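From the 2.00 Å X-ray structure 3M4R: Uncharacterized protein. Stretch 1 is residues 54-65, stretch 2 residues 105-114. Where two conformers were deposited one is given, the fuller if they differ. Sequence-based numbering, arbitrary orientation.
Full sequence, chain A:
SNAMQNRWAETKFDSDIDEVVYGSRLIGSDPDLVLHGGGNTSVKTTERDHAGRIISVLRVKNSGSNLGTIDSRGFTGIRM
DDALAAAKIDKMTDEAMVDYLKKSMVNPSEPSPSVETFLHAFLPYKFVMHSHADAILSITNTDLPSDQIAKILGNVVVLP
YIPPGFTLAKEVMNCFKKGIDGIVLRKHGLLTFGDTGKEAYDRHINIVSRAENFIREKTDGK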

# COMPACT_ATOMS: atom_id res chain seq x y z
N ILE A 54 7.40 -3.93 -23.75
CA ILE A 54 7.93 -3.33 -22.52
C ILE A 54 6.75 -2.58 -21.92
O ILE A 54 6.13 -1.77 -22.60
CB ILE A 54 9.15 -2.40 -22.76
CG1 ILE A 54 10.23 -3.16 -23.50
CG2 ILE A 54 9.80 -1.95 -21.43
CD1 ILE A 54 10.55 -4.57 -22.90
N ILE A 55 6.39 -2.91 -20.68
CA ILE A 55 5.14 -2.39 -20.08
C ILE A 55 5.33 -2.01 -18.64
O ILE A 55 6.26 -2.49 -17.99
CB ILE A 55 3.98 -3.45 -20.12
CG1 ILE A 55 4.44 -4.80 -19.56
CG2 ILE A 55 3.42 -3.63 -21.57
CD1 ILE A 55 3.29 -5.67 -18.97
N SER A 56 4.39 -1.21 -18.13
CA SER A 56 4.39 -0.77 -16.76
C SER A 56 3.60 -1.79 -15.91
O SER A 56 2.48 -2.12 -16.25
CB SER A 56 3.76 0.63 -16.69
OG SER A 56 3.70 1.00 -15.34
N VAL A 57 4.25 -2.35 -14.89
CA VAL A 57 3.69 -3.45 -14.13
C VAL A 57 3.65 -3.02 -12.66
O VAL A 57 4.64 -2.47 -12.16
CB VAL A 57 4.51 -4.74 -14.27
CG1 VAL A 57 3.96 -5.85 -13.40
CG2 VAL A 57 4.56 -5.24 -15.80
N LEU A 58 2.51 -3.25 -12.01
CA LEU A 58 2.38 -3.15 -10.60
C LEU A 58 2.67 -4.50 -10.01
O LEU A 58 1.94 -5.45 -10.20
CB LEU A 58 0.98 -2.66 -10.16
CG LEU A 58 0.75 -2.50 -8.64
CD1 LEU A 58 1.48 -1.22 -8.10
CD2 LEU A 58 -0.77 -2.46 -8.40
N ARG A 59 3.76 -4.59 -9.27
CA ARG A 59 4.11 -5.81 -8.56
C ARG A 59 3.58 -5.62 -7.15
O ARG A 59 4.08 -4.80 -6.37
CB ARG A 59 5.64 -6.01 -8.56
CG ARG A 59 6.25 -6.57 -9.87
CD ARG A 59 5.99 -8.08 -10.00
NE ARG A 59 6.19 -8.56 -11.36
CZ ARG A 59 5.91 -9.79 -11.82
NH1 ARG A 59 5.48 -10.74 -11.02
NH2 ARG A 59 6.06 -10.06 -13.12
N VAL A 60 2.53 -6.36 -6.83
CA VAL A 60 1.77 -6.15 -5.62
C VAL A 60 1.77 -7.44 -4.82
O VAL A 60 1.74 -8.53 -5.38
CB VAL A 60 0.33 -5.70 -5.89
CG1 VAL A 60 -0.48 -6.80 -6.67
CG2 VAL A 60 -0.41 -5.35 -4.60
N LYS A 61 1.81 -7.29 -3.50
CA LYS A 61 1.79 -8.41 -2.58
C LYS A 61 0.67 -9.37 -2.89
O LYS A 61 -0.43 -8.94 -3.16
CB LYS A 61 1.64 -7.88 -1.15
CG LYS A 61 1.82 -8.93 -0.12
CD LYS A 61 0.60 -9.19 0.59
CE LYS A 61 0.83 -10.02 1.84
NZ LYS A 61 -0.11 -11.21 1.78
N ASN A 62 0.94 -10.68 -2.82
CA ASN A 62 -0.05 -11.69 -3.17
C ASN A 62 -0.39 -12.58 -1.99
O ASN A 62 0.16 -12.40 -0.91
CB ASN A 62 0.36 -12.48 -4.43
CG ASN A 62 1.61 -13.28 -4.25
OD1 ASN A 62 1.81 -13.88 -3.20
ND2 ASN A 62 2.44 -13.35 -5.31
N SER A 63 -1.30 -13.53 -2.19
CA SER A 63 -1.81 -14.36 -1.09
C SER A 63 -0.88 -15.49 -0.69
O SER A 63 -1.22 -16.28 0.18
CB SER A 63 -3.15 -14.97 -1.50
OG SER A 63 -2.99 -15.69 -2.70
N GLY A 64 0.25 -15.63 -1.37
CA GLY A 64 1.17 -16.74 -1.11
C GLY A 64 2.09 -16.58 0.13
O GLY A 64 2.82 -17.51 0.44
N SER A 65 2.11 -15.40 0.77
CA SER A 65 2.95 -15.20 1.95
C SER A 65 2.50 -13.98 2.75
O SER A 65 1.87 -13.07 2.20
CB SER A 65 4.42 -14.96 1.50
OG SER A 65 5.30 -14.68 2.61
N MSE A 105 -3.59 -9.83 -14.86
CA MSE A 105 -2.34 -10.48 -14.39
C MSE A 105 -1.42 -10.72 -15.57
O MSE A 105 -1.82 -11.26 -16.60
CB MSE A 105 -2.62 -11.80 -13.71
CG MSE A 105 -3.09 -11.65 -12.29
SE MSE A 105 -3.79 -13.28 -11.59
CE MSE A 105 -2.05 -14.13 -11.03
N VAL A 106 -0.18 -10.28 -15.45
CA VAL A 106 0.84 -10.56 -16.46
C VAL A 106 1.11 -12.07 -16.58
O VAL A 106 1.38 -12.57 -17.65
CB VAL A 106 2.15 -9.79 -16.18
CG1 VAL A 106 1.84 -8.37 -15.78
CG2 VAL A 106 2.97 -10.47 -15.07
N ASN A 107 1.00 -12.80 -15.49
CA ASN A 107 1.18 -14.21 -15.51
C ASN A 107 0.12 -14.85 -14.66
O ASN A 107 0.27 -14.99 -13.44
CB ASN A 107 2.56 -14.67 -15.04
CG ASN A 107 2.69 -16.21 -15.08
OD1 ASN A 107 1.76 -16.96 -15.44
ND2 ASN A 107 3.86 -16.68 -14.73
N PRO A 108 -0.93 -15.36 -15.32
CA PRO A 108 -2.08 -15.85 -14.57
C PRO A 108 -1.77 -17.04 -13.65
O PRO A 108 -2.62 -17.39 -12.84
CB PRO A 108 -3.10 -16.22 -15.68
CG PRO A 108 -2.76 -15.34 -16.87
CD PRO A 108 -1.21 -15.21 -16.78
N SER A 109 -0.60 -17.64 -13.75
CA SER A 109 -0.25 -18.76 -12.87
C SER A 109 0.35 -18.28 -11.55
O SER A 109 0.52 -19.07 -10.63
CB SER A 109 0.71 -19.74 -13.55
OG SER A 109 2.00 -19.20 -13.68
N GLU A 110 0.64 -16.99 -11.43
CA GLU A 110 1.03 -16.42 -10.14
C GLU A 110 -0.08 -16.48 -9.10
O GLU A 110 -1.26 -16.63 -9.45
CB GLU A 110 1.53 -14.99 -10.27
CG GLU A 110 2.79 -14.93 -11.04
CD GLU A 110 3.29 -13.51 -11.28
OE1 GLU A 110 2.53 -12.54 -11.16
OE2 GLU A 110 4.47 -13.38 -11.61
N PRO A 111 0.30 -16.41 -7.81
CA PRO A 111 -0.73 -16.35 -6.77
C PRO A 111 -1.62 -15.09 -6.90
O PRO A 111 -1.17 -14.06 -7.40
CB PRO A 111 0.07 -16.35 -5.46
CG PRO A 111 1.47 -16.87 -5.84
CD PRO A 111 1.66 -16.32 -7.23
N SER A 112 -2.88 -15.21 -6.50
CA SER A 112 -3.83 -14.08 -6.58
C SER A 112 -3.28 -12.82 -5.91
O SER A 112 -2.71 -12.88 -4.84
CB SER A 112 -5.16 -14.46 -5.94
OG SER A 112 -5.81 -15.47 -6.68
N PRO A 113 -3.46 -11.66 -6.55
CA PRO A 113 -2.99 -10.41 -6.00
C PRO A 113 -3.88 -9.96 -4.84
O PRO A 113 -5.05 -10.34 -4.74
CB PRO A 113 -3.08 -9.44 -7.20
CG PRO A 113 -4.23 -9.97 -7.98
CD PRO A 113 -4.15 -11.46 -7.86
N SER A 114 -3.28 -9.19 -3.93
CA SER A 114 -4.01 -8.54 -2.83
C SER A 114 -5.36 -8.00 -3.29
O SER A 114 -5.43 -7.34 -4.32
CB SER A 114 -3.19 -7.35 -2.29
OG SER A 114 -3.90 -6.67 -1.24

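The apolar part of this contact is built from branched aliphatic side chains and a proline ring. Val106 points toward the strand that runs from Ile54 to Lys61 and sets its CG1 4.1 Å from Val57 CG1; Ile55 CD1 reaches the same methyl at 4.4 Å. Ile55 and Val57 sit two residues apart, so the alternation of the strand turns both toward Val106. Further along, Val60 also points across, and its CG1 lies 3.7 Å from Pro113 CB. Pro113 directs its CA-to-CB bond away overall, yet the backbones run so close here that CB still makes contact.

The close approach is marked by a single beta bridge: the CA atoms of Asn62 and Pro113 are 4.3 Å apart, whereas those of Val57 and Val106 stand 8.0 Å apart with side chains filling the gap. Two hydrogen bonds flank the bridge, Ser114 N to Lys61 O at 3.0 Å and Ser63 N to Ser112 O at 3.1 Å. Pro113, lacking an amide hydrogen, donates nothing; its neighbours supply one donor and one acceptor instead.

From the bridge residue Asn62, stretch 1 enters a type I turn that ends at Ser65. Asn62 OD1 accepts from Gly64 N at 3.0 Å, bracing the turn beside Pro111, while Asn62 ND2 packs 3.6 Å from Pro111 CD. Lys61 NZ binds Ser65 O at 2.7 Å and Asn62 O at 3.0 Å, so its charge serves its own loop.

The charged link across the contact is a salt bridge. Arg59 starts sideways, but its long chain brings NH1 to 2.9 Å from Glu110 OE2, which meets the guanidinium at its edge, near the plane, giving a hydrogen bond with an N-H...acceptor angle of 160°. Arg59 NH2 also lies 3.7 Å from Val106 CG2, joining charge to the apolar cluster.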